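Local structure of flavin reductase domain protein, FMN-binding (Shewanella baltica, 3HMZ) at residues L19-Y23 against D54-P58; I41-A46 against V96-L101; F80-T86 against C129-C135; L92-V96 against N110-E114. The protein binds flavin mononucleotide and probably works as an oxidoreductase of the flavin reductase type, with NAD or NADP as the other redox partner. All coordinates share one frame; numbering follows the deposited sequence.

The four contacts illustrate how one curled antiparallel sheet can carry both a cofactor pocket and a subunit interface. Contact 3 pairs strands 79-84 and 131-138 near the centre of the chain. Contact 1 lies about 14 Å away, centre to centre, and contacts 2 and 4 lie equally far from contact 3. Strand 41-55 joins the two ends: it starts in contact 2 and finishes in contact 1, about 27 Å off between centres. Contacts 2 and 4, about 8 Å apart between centres, share V96 and both touch FMN. Along the chain, contacts 1 and 2 alternate their segments, contact 1 closes before contact 3 opens, and contact 4 is nested inside the loop that contact 3 closes.

Contact 1 of 4, residues L19-Y23 against D54-P58; sequences LAKAY and DFAPP
Between L19-Y23 and D54-P58 a single water ties L19, Y23 and F55 together. It donates to F55 O at 2.7 Å and to L19 O at 2.8 Å, and accepts Y23 N at 3.0 Å. This water bridge uses backbone atoms of both segments, the turn that holds L19 and Y23 and the end of strand 41-55. Beside the water, the rings of Y23 and F55 form a T-shaped stack, with centroids 4.8 Å apart and planes at 83°. The edge of F55 is turned to the face of Y23, CD1 standing over the middle of that ring. Y23 presents this face because its chi1 of 75° turns CG in over the backbone, flanked by N and C. The F55 backbone is held too, its N donating to D54 OD1 at 2.7 Å from above the carboxylate plane. On the far side of the water, P58 CG lies 3.7 Å from L19 CG, the two side chains nearly perpendicular, while a cis peptide before P57 turns the chain. W49 of the second subunit meets the F55 ring and packs on Y23. A serine in place of Y23 would probably leave the F55 edge without the face it rests against, and so freer to turn. The work is divided: water satisfies backbone groups of both segments, and the aromatic pair offers a surface to W49 of the second subunit.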
# COMPACT_ATOMS: atom_id res chain seq x y z
N LEU A 19 -4.12 10.45 -16.93
CA LEU A 19 -3.77 10.90 -15.58
C LEU A 19 -4.82 10.53 -14.52
O LEU A 19 -4.46 10.11 -13.43
CB LEU A 19 -3.43 12.39 -15.57
CG LEU A 19 -2.52 12.91 -14.48
CD1 LEU A 19 -1.19 12.14 -14.42
CD2 LEU A 19 -2.33 14.42 -14.68
N ALA A 20 -6.10 10.59 -14.90
CA ALA A 20 -7.22 10.21 -14.04
C ALA A 20 -7.24 8.73 -13.64
O ALA A 20 -8.01 8.35 -12.75
CB ALA A 20 -8.55 10.54 -14.75
N LYS A 21 -6.47 7.88 -14.34
CA LYS A 21 -6.35 6.45 -13.99
C LYS A 21 -5.01 6.09 -13.38
O LYS A 21 -4.81 4.91 -13.02
CB LYS A 21 -6.59 5.58 -15.22
CG LYS A 21 -7.97 5.82 -15.79
CD LYS A 21 -8.63 4.63 -16.30
CE LYS A 21 -10.03 4.90 -16.86
NZ LYS A 21 -11.03 5.50 -15.90
N ALA A 22 -4.09 7.07 -13.26
CA ALA A 22 -2.75 6.82 -12.73
C ALA A 22 -2.76 6.13 -11.35
O ALA A 22 -1.90 5.31 -11.06
CB ALA A 22 -1.91 8.14 -12.67
N TYR A 23 -3.74 6.47 -10.52
CA TYR A 23 -3.83 5.86 -9.16
C TYR A 23 -3.90 4.32 -9.23
O TYR A 23 -3.44 3.63 -8.31
CB TYR A 23 -5.02 6.40 -8.36
CG TYR A 23 -6.34 5.83 -8.80
CD1 TYR A 23 -7.03 6.34 -9.91
CD2 TYR A 23 -6.88 4.73 -8.16
CE1 TYR A 23 -8.20 5.75 -10.36
CE2 TYR A 23 -8.05 4.16 -8.59
CZ TYR A 23 -8.72 4.67 -9.68
OH TYR A 23 -9.88 4.08 -10.12
N ASP A 54 -4.94 10.51 -3.83
CA ASP A 54 -6.11 11.07 -4.50
C ASP A 54 -6.16 10.59 -5.95
O ASP A 54 -5.16 10.14 -6.52
CB ASP A 54 -6.08 12.61 -4.38
CG ASP A 54 -7.47 13.25 -4.53
OD1 ASP A 54 -8.47 12.56 -4.85
OD2 ASP A 54 -7.52 14.48 -4.35
N PHE A 55 -7.34 10.70 -6.53
CA PHE A 55 -7.63 10.26 -7.89
C PHE A 55 -7.41 11.29 -8.98
O PHE A 55 -6.80 10.99 -9.99
CB PHE A 55 -9.15 9.89 -8.05
CG PHE A 55 -9.65 8.90 -7.10
CD1 PHE A 55 -9.45 7.55 -7.34
CD2 PHE A 55 -10.35 9.30 -5.97
CE1 PHE A 55 -9.96 6.59 -6.48
CE2 PHE A 55 -10.84 8.35 -5.08
CZ PHE A 55 -10.67 6.99 -5.34
N ALA A 56 -7.95 12.48 -8.79
CA ALA A 56 -8.02 13.45 -9.87
C ALA A 56 -8.02 14.84 -9.29
O ALA A 56 -9.05 15.25 -8.70
CB ALA A 56 -9.26 13.21 -10.73
N PRO A 57 -6.89 15.56 -9.38
CA PRO A 57 -5.62 15.12 -9.96
C PRO A 57 -4.97 14.10 -9.03
O PRO A 57 -5.16 14.17 -7.81
CB PRO A 57 -4.81 16.41 -10.07
CG PRO A 57 -5.42 17.34 -9.11
CD PRO A 57 -6.88 17.01 -9.08
N PRO A 58 -4.26 13.11 -9.60
CA PRO A 58 -3.64 12.11 -8.73
C PRO A 58 -2.61 12.65 -7.75
O PRO A 58 -1.85 13.57 -8.06
CB PRO A 58 -3.00 11.14 -9.71
CG PRO A 58 -2.82 11.96 -10.95
CD PRO A 58 -3.99 12.85 -11.01
O HOH W 1 -5.26 9.00 -11.02

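Contact 2 of 4, residues I41-A46 against V96-L101. With FMN (flavin mononucleotide), chain B.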
# COMPACT_ATOMS: atom_id res chain seq x y z
N ILE A 41 23.07 14.40 -10.19
CA ILE A 41 23.36 13.08 -9.67
C ILE A 41 22.01 12.39 -9.46
O ILE A 41 21.09 12.98 -8.91
CB ILE A 41 24.10 13.13 -8.31
CG1 ILE A 41 25.40 13.98 -8.41
CG2 ILE A 41 24.39 11.71 -7.82
CD1 ILE A 41 26.43 13.38 -9.37
N ASP A 42 21.92 11.16 -9.90
CA ASP A 42 20.71 10.34 -9.79
C ASP A 42 20.82 9.33 -8.67
O ASP A 42 21.90 8.86 -8.31
CB ASP A 42 20.48 9.60 -11.13
CG ASP A 42 20.11 10.53 -12.26
OD1 ASP A 42 19.34 11.46 -12.03
OD2 ASP A 42 20.53 10.31 -13.41
N ASN A 43 19.66 8.95 -8.14
CA ASN A 43 19.60 7.92 -7.16
C ASN A 43 18.28 7.17 -7.25
O ASN A 43 17.30 7.68 -7.78
CB ASN A 43 19.78 8.43 -5.73
CG ASN A 43 20.25 7.35 -4.78
OD1 ASN A 43 20.79 6.32 -5.19
ND2 ASN A 43 20.07 7.60 -3.49
N VAL A 44 18.32 5.94 -6.75
CA VAL A 44 17.15 5.07 -6.69
C VAL A 44 17.22 4.33 -5.33
O VAL A 44 18.27 3.84 -4.94
CB VAL A 44 17.14 4.02 -7.84
CG1 VAL A 44 15.88 3.09 -7.76
CG2 VAL A 44 17.32 4.69 -9.23
N MSE A 45 16.08 4.22 -4.65
CA MSE A 45 15.91 3.37 -3.47
C MSE A 45 14.60 2.60 -3.57
O MSE A 45 13.77 2.89 -4.44
CB MSE A 45 15.92 4.19 -2.18
CG MSE A 45 14.78 5.21 -2.06
SE MSE A 45 14.67 6.04 -0.34
CE MSE A 45 13.10 5.18 0.38
N ALA A 46 14.43 1.62 -2.69
CA ALA A 46 13.19 0.85 -2.59
C ALA A 46 12.29 1.49 -1.53
O ALA A 46 12.78 1.97 -0.48
CB ALA A 46 13.44 -0.60 -2.26
N VAL A 96 18.87 -2.00 -4.13
CA VAL A 96 18.74 -0.53 -3.98
C VAL A 96 18.14 -0.14 -2.63
O VAL A 96 18.30 1.00 -2.21
CB VAL A 96 17.97 0.18 -5.12
CG1 VAL A 96 18.70 -0.06 -6.48
CG2 VAL A 96 16.52 -0.27 -5.19
N GLY A 97 17.48 -1.10 -1.99
CA GLY A 97 16.96 -0.92 -0.65
C GLY A 97 17.87 -1.39 0.47
O GLY A 97 17.47 -1.35 1.64
N SER A 98 19.08 -1.84 0.12
CA SER A 98 20.04 -2.37 1.08
C SER A 98 21.40 -1.67 1.03
O SER A 98 22.32 -2.05 1.77
CB SER A 98 20.22 -3.87 0.82
OG SER A 98 19.01 -4.57 0.93
N GLN A 99 21.53 -0.67 0.16
CA GLN A 99 22.76 0.09 -0.07
C GLN A 99 22.41 1.56 -0.20
O GLN A 99 21.42 1.86 -0.86
CB GLN A 99 23.36 -0.39 -1.41
CG GLN A 99 23.76 -1.87 -1.42
CD GLN A 99 24.24 -2.38 -2.76
OE1 GLN A 99 24.81 -1.64 -3.55
NE2 GLN A 99 23.99 -3.66 -3.03
N SER A 100 23.22 2.46 0.36
CA SER A 100 22.98 3.90 0.21
C SER A 100 24.00 4.51 -0.71
O SER A 100 25.20 4.16 -0.66
CB SER A 100 23.06 4.64 1.56
OG SER A 100 22.86 6.07 1.39
N LEU A 101 23.54 5.43 -1.54
CA LEU A 101 24.41 6.21 -2.41
C LEU A 101 25.44 6.98 -1.60
O LEU A 101 26.53 7.23 -2.09
CB LEU A 101 23.60 7.18 -3.26
CG LEU A 101 24.36 8.00 -4.32
CD1 LEU A 101 24.98 7.10 -5.39
CD2 LEU A 101 23.43 9.00 -4.91
N1 FMN B . 13.08 3.18 3.23
C2 FMN B . 12.17 4.19 3.43
O2 FMN B . 12.57 5.28 3.85
N3 FMN B . 10.84 3.97 3.12
C4 FMN B . 10.37 2.78 2.66
O4 FMN B . 9.14 2.66 2.43
C4A FMN B . 11.31 1.75 2.49
N5 FMN B . 10.92 0.51 2.01
C5A FMN B . 11.84 -0.46 1.63
C6 FMN B . 11.43 -1.63 0.98
C7 FMN B . 12.35 -2.62 0.63
C7M FMN B . 11.90 -3.85 -0.09
C8 FMN B . 13.70 -2.43 0.94
C8M FMN B . 14.73 -3.48 0.58
C9 FMN B . 14.08 -1.26 1.57
C9A FMN B . 13.20 -0.25 1.94
N10 FMN B . 13.58 0.93 2.57
C10 FMN B . 12.66 1.95 2.77
C1' FMN B . 15.02 1.27 2.82
C2' FMN B . 15.70 2.12 1.73
O2' FMN B . 15.37 1.67 0.41
C3' FMN B . 17.19 2.03 2.00
O3' FMN B . 17.47 2.66 3.25
C4' FMN B . 18.07 2.55 0.84
O4' FMN B . 19.37 1.98 1.03
C5' FMN B . 18.18 4.05 0.76
O5' FMN B . 19.07 4.36 -0.31
P FMN B . 19.67 5.84 -0.46
O1P FMN B . 20.71 5.67 -1.56
O2P FMN B . 18.57 6.81 -0.79
O3P FMN B . 20.29 6.22 0.86
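The FMN phosphate site is closed between N43 and L101, which both donate to the same oxygen. N43 ND2 and L101 N each reach FMN O1P at 2.8 Å, in nearly straight bonds of 173° and 172°. S100 OG holds a second phosphate oxygen, FMN O3P, at 2.6 Å. The N43 amide is placed by its CG lying anti to the backbone N, chi1 -158°, and L101 runs past it in the opposite direction, CD2 3.6 Å from N43 CG. N43 OD1 is buried against L101 CB and finds no polar partner. A valine at N43 would probably leave O1P without one of its two straight donors here and the phosphate less firmly held. A strand facing the loop after a helix across the cofactor is in keeping with the split-barrel FMN-binding fold of flavin reductases. Further along, FMN O4' donates to Q99 O at 2.8 Å, and FMN O2' donates to A46 O at 2.8 Å. K107 NZ, itself bonded to FMN, bridges V44 O and V96 O. V96 sets CG2 against the backbone of A46, and at G97 any side chain would run into A46 CB and the flavin methyl C8M.

Contact 3 of 4, residues F80-T86 against C129-C135; sequences FVIQVPT and CSAWLAC
Q83 threads its side chain past the strand 131-138 neighbour W132, and its atoms meet a carbonyl, a sulfur and the indole in turn. CB lies 3.2 Å from A131 O and also near W132 CD1. CG touches C129 SG at 3.8 Å. A bend at chi2, -113°, then turns the amide beside the indole, with the two planes 86° apart. OE1 arrives at the indole edge, in its plane, 3.4 Å from W132 CD1, and accepts a bond from V126 N; NE2 donates to S35 OG and to L33 O. W132 NE1 in turn donates to V126 O, so both side chains are fastened to one backbone residue. Q83 and W132 form a non-hydrogen-bonded antiparallel pair; I82 and L133 beside them form a hydrogen-bonded one, L133 N to I82 O being 2.7 Å. On the face of I82 and L133, C135 CB stands over the centre of the F80 ring in a CH-pi contact, 3.7 Å from the centroid, and the C135 sulfur lies obliquely to the ring. Where the strands part, a water accepts S130 OG at 2.8 Å and donates to P85 O. The F80 face thus pairs ring and cysteine in apolar surroundings next to strands 58-63 and 149-160, whereas the Q83 face sinks an amide and an indole N-H whose polar atoms are all supplied with partners.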
# COMPACT_ATOMS: atom_id res chain seq x y z
N PHE A 80 10.40 13.72 -8.07
CA PHE A 80 10.86 12.34 -8.04
C PHE A 80 9.97 11.50 -8.94
O PHE A 80 8.94 11.95 -9.43
CB PHE A 80 10.93 11.79 -6.60
CG PHE A 80 9.63 11.86 -5.83
CD1 PHE A 80 9.27 13.02 -5.13
CD2 PHE A 80 8.80 10.74 -5.73
CE1 PHE A 80 8.12 13.09 -4.40
CE2 PHE A 80 7.63 10.80 -4.98
CZ PHE A 80 7.29 11.98 -4.30
N VAL A 81 10.41 10.25 -9.14
CA VAL A 81 9.63 9.28 -9.89
C VAL A 81 9.37 8.10 -8.94
O VAL A 81 10.24 7.66 -8.15
CB VAL A 81 10.33 8.76 -11.17
CG1 VAL A 81 9.49 7.66 -11.88
CG2 VAL A 81 10.64 9.92 -12.14
N ILE A 82 8.12 7.63 -9.00
CA ILE A 82 7.69 6.38 -8.34
C ILE A 82 7.46 5.40 -9.49
O ILE A 82 6.77 5.70 -10.46
CB ILE A 82 6.39 6.56 -7.55
CG1 ILE A 82 6.63 7.50 -6.35
CG2 ILE A 82 5.82 5.21 -7.07
CD1 ILE A 82 7.65 6.99 -5.34
N GLN A 83 8.07 4.24 -9.39
CA GLN A 83 7.94 3.23 -10.43
C GLN A 83 7.77 1.85 -9.83
O GLN A 83 8.24 1.58 -8.74
CB GLN A 83 9.10 3.29 -11.44
CG GLN A 83 10.51 3.26 -10.83
CD GLN A 83 11.25 4.54 -11.02
OE1 GLN A 83 11.61 4.85 -12.17
NE2 GLN A 83 11.50 5.27 -9.92
N VAL A 84 7.06 1.01 -10.56
CA VAL A 84 6.67 -0.32 -10.11
C VAL A 84 7.62 -1.36 -10.67
O VAL A 84 7.56 -1.65 -11.87
CB VAL A 84 5.20 -0.61 -10.53
CG1 VAL A 84 4.77 -1.96 -10.01
CG2 VAL A 84 4.22 0.49 -9.99
N PRO A 85 8.47 -1.95 -9.82
CA PRO A 85 9.38 -2.97 -10.31
C PRO A 85 8.64 -4.30 -10.55
O PRO A 85 7.49 -4.50 -10.12
CB PRO A 85 10.41 -3.08 -9.18
CG PRO A 85 9.64 -2.77 -7.98
CD PRO A 85 8.74 -1.64 -8.42
N THR A 86 9.33 -5.17 -11.26
CA THR A 86 8.84 -6.49 -11.62
C THR A 86 9.57 -7.57 -10.84
O THR A 86 10.63 -7.34 -10.27
CB THR A 86 9.09 -6.76 -13.09
OG1 THR A 86 10.50 -6.84 -13.29
CG2 THR A 86 8.42 -5.71 -13.98
N CYS A 129 10.88 -1.49 -15.41
CA CYS A 129 9.71 -1.46 -14.53
C CYS A 129 8.45 -1.58 -15.40
O CYS A 129 8.51 -1.47 -16.64
CB CYS A 129 9.67 -0.15 -13.76
SG CYS A 129 11.08 -0.00 -12.62
N SER A 130 7.33 -1.84 -14.74
CA SER A 130 6.05 -1.93 -15.44
C SER A 130 5.34 -0.58 -15.59
O SER A 130 4.50 -0.45 -16.46
CB SER A 130 5.14 -2.94 -14.78
OG SER A 130 4.91 -2.58 -13.45
N ALA A 131 5.62 0.36 -14.69
CA ALA A 131 4.90 1.63 -14.67
C ALA A 131 5.73 2.67 -13.96
O ALA A 131 6.55 2.32 -13.09
CB ALA A 131 3.54 1.43 -13.94
N TRP A 132 5.51 3.93 -14.34
CA TRP A 132 6.23 5.07 -13.81
C TRP A 132 5.27 6.24 -13.60
O TRP A 132 4.40 6.48 -14.44
CB TRP A 132 7.31 5.54 -14.77
CG TRP A 132 8.28 4.49 -15.23
CD1 TRP A 132 9.53 4.26 -14.74
CD2 TRP A 132 8.09 3.55 -16.30
NE1 TRP A 132 10.12 3.22 -15.40
CE2 TRP A 132 9.26 2.75 -16.36
CE3 TRP A 132 7.04 3.27 -17.17
CZ2 TRP A 132 9.40 1.75 -17.28
CZ3 TRP A 132 7.18 2.29 -18.08
CH2 TRP A 132 8.36 1.53 -18.13
N LEU A 133 5.45 6.95 -12.49
CA LEU A 133 4.68 8.11 -12.13
C LEU A 133 5.65 9.26 -11.80
O LEU A 133 6.45 9.14 -10.85
CB LEU A 133 3.78 7.81 -10.93
CG LEU A 133 2.76 6.65 -11.06
CD1 LEU A 133 3.34 5.27 -10.73
CD2 LEU A 133 1.53 6.92 -10.16
N ALA A 134 5.60 10.34 -12.58
CA ALA A 134 6.39 11.56 -12.32
C ALA A 134 5.66 12.37 -11.25
O ALA A 134 4.47 12.63 -11.38
CB ALA A 134 6.56 12.34 -13.57
N CYS A 135 6.40 12.77 -10.21
CA CYS A 135 5.82 13.37 -9.01
C CYS A 135 6.47 14.70 -8.66
O CYS A 135 7.68 14.87 -8.74
CB CYS A 135 6.00 12.44 -7.82
SG CYS A 135 5.19 10.84 -7.99
O HOH W 2 5.30 -4.95 -12.03

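Contact 4 of 4, residues L92-V96 against N110-E114; sequences LTHRV and NCGVE. With FMN (flavin mononucleotide), chain B; EDO (1,2-ethanediol), chain F.
L92 and C111 bring helix 90-96 against the end of helix 107-111, their CA atoms 5.6 Å apart, just where a Schellman motif with positive phi at G112 (76°) ends the second helix. L92 spreads over this turn: CD1 lies 3.6 Å from G112 O, while CG touches V113 CG2 at 3.9 Å, the two side chains crossing at about a right angle. V96 CG1 touches both C111 CB and V113 CG2, at 3.6 Å from each. V113 CG2 reaches both L92 and V96 because it lies anti to its own carbonyl carbon. R95 covers the outer side. Its CB packs on C111 SG at 3.7 Å, and the extended chain brings NH1 to N110 O at 3.4 Å, a weak bond in the conformer described here; R95 has a second one, so the bond is doubtful. An ethanediol molecule, probably from the crystallisation liquor, sits over a guanidinium face and donates to C111 O at 2.6 Å. Apolar side chains thus make the joint, next to L33 of strand 32-38, with R95 as a loose polar rim, and the joint sets the C-terminal end of helix 90-96, with H94 and V96, at the FMN pocket.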
# COMPACT_ATOMS: atom_id res chain seq x y z
N LEU A 92 17.50 -6.36 -7.99
CA LEU A 92 17.66 -4.92 -8.10
C LEU A 92 16.92 -4.19 -6.98
O LEU A 92 17.46 -3.29 -6.32
CB LEU A 92 17.16 -4.41 -9.45
CG LEU A 92 17.26 -2.92 -9.82
CD1 LEU A 92 17.23 -2.69 -11.36
CD2 LEU A 92 16.16 -2.08 -9.18
N THR A 93 15.69 -4.64 -6.74
CA THR A 93 14.83 -3.97 -5.74
C THR A 93 15.40 -4.12 -4.34
O THR A 93 15.54 -3.13 -3.60
CB THR A 93 13.40 -4.49 -5.83
OG1 THR A 93 12.89 -4.23 -7.15
CG2 THR A 93 12.49 -3.84 -4.79
N HIS A 94 15.81 -5.33 -4.02
CA HIS A 94 16.39 -5.56 -2.71
C HIS A 94 17.72 -4.83 -2.54
O HIS A 94 17.97 -4.24 -1.50
CB HIS A 94 16.54 -7.06 -2.47
CG HIS A 94 16.86 -7.38 -1.05
ND1 HIS A 94 18.14 -7.69 -0.68
CD2 HIS A 94 16.13 -7.30 0.09
CE1 HIS A 94 18.17 -7.89 0.63
NE2 HIS A 94 16.97 -7.67 1.12
N ARG A 95 18.52 -4.80 -3.61
CA ARG A 95 19.84 -4.16 -3.56
C ARG A 95 19.75 -2.66 -3.37
O ARG A 95 20.47 -2.10 -2.54
CB ARG A 95 20.66 -4.47 -4.82
CG ARG A 95 21.18 -5.88 -4.88
CD ARG A 95 22.00 -6.08 -6.16
NE ARG A 95 22.36 -7.47 -6.34
CZ ARG A 95 23.25 -7.91 -7.22
NH1 ARG A 95 23.90 -7.05 -7.98
NH2 ARG A 95 23.50 -9.20 -7.32
N VAL A 96 18.87 -2.00 -4.13
CA VAL A 96 18.74 -0.53 -3.98
C VAL A 96 18.14 -0.14 -2.63
O VAL A 96 18.30 1.00 -2.21
CB VAL A 96 17.97 0.18 -5.12
CG1 VAL A 96 18.70 -0.06 -6.48
CG2 VAL A 96 16.52 -0.27 -5.19
N ASN A 110 26.41 -0.76 -9.33
CA ASN A 110 26.48 -1.92 -8.44
C ASN A 110 25.19 -2.70 -8.32
O ASN A 110 25.19 -3.93 -8.21
CB ASN A 110 26.84 -1.48 -7.00
CG ASN A 110 28.19 -0.83 -6.89
OD1 ASN A 110 29.06 -0.88 -7.81
ND2 ASN A 110 28.37 -0.14 -5.76
N CYS A 111 24.07 -1.99 -8.37
CA CYS A 111 22.75 -2.56 -8.18
C CYS A 111 22.12 -3.00 -9.52
O CYS A 111 21.05 -3.58 -9.51
CB CYS A 111 21.83 -1.56 -7.47
SG CYS A 111 22.24 -1.24 -5.74
N GLY A 112 22.78 -2.74 -10.66
CA GLY A 112 22.26 -3.13 -11.99
C GLY A 112 21.14 -2.25 -12.47
O GLY A 112 20.32 -2.70 -13.27
N VAL A 113 21.11 -0.97 -12.03
CA VAL A 113 20.06 -0.06 -12.40
C VAL A 113 20.41 0.68 -13.68
O VAL A 113 21.41 1.41 -13.72
CB VAL A 113 19.82 1.00 -11.30
CG1 VAL A 113 18.77 2.05 -11.73
CG2 VAL A 113 19.41 0.30 -9.98
N GLU A 114 19.57 0.53 -14.69
CA GLU A 114 19.67 1.22 -15.97
C GLU A 114 18.60 2.32 -15.97
O GLU A 114 17.44 2.04 -15.74
CB GLU A 114 19.47 0.28 -17.16
CG GLU A 114 19.45 0.98 -18.49
CD GLU A 114 19.09 0.06 -19.61
OE1 GLU A 114 19.58 -1.07 -19.61
OE2 GLU A 114 18.32 0.49 -20.50
N1 FMN B . 13.08 3.18 3.23
C2 FMN B . 12.17 4.19 3.43
O2 FMN B . 12.57 5.28 3.85
N3 FMN B . 10.84 3.97 3.12
C4 FMN B . 10.37 2.78 2.66
O4 FMN B . 9.14 2.66 2.43
C4A FMN B . 11.31 1.75 2.49
N5 FMN B . 10.92 0.51 2.01
C5A FMN B . 11.84 -0.46 1.63
C6 FMN B . 11.43 -1.63 0.98
C7 FMN B . 12.35 -2.62 0.63
C7M FMN B . 11.90 -3.85 -0.09
C8 FMN B . 13.70 -2.43 0.94
C8M FMN B . 14.73 -3.48 0.58
C9 FMN B . 14.08 -1.26 1.57
C9A FMN B . 13.20 -0.25 1.94
N10 FMN B . 13.58 0.93 2.57
C10 FMN B . 12.66 1.95 2.77
C1' FMN B . 15.02 1.27 2.82
C2' FMN B . 15.70 2.12 1.73
O2' FMN B . 15.37 1.67 0.41
C3' FMN B . 17.19 2.03 2.00
O3' FMN B . 17.47 2.66 3.25
C4' FMN B . 18.07 2.55 0.84
O4' FMN B . 19.37 1.98 1.03
C5' FMN B . 18.18 4.05 0.76
O5' FMN B . 19.07 4.36 -0.31
P FMN B . 19.67 5.84 -0.46
O1P FMN B . 20.71 5.67 -1.56
O2P FMN B . 18.57 6.81 -0.79
O3P FMN B . 20.29 6.22 0.86
C1 EDO F . 20.56 -7.41 -11.44
O1 EDO F . 21.54 -6.86 -12.35
C2 EDO F . 20.09 -6.33 -10.50
O2 EDO F . 21.02 -6.14 -9.45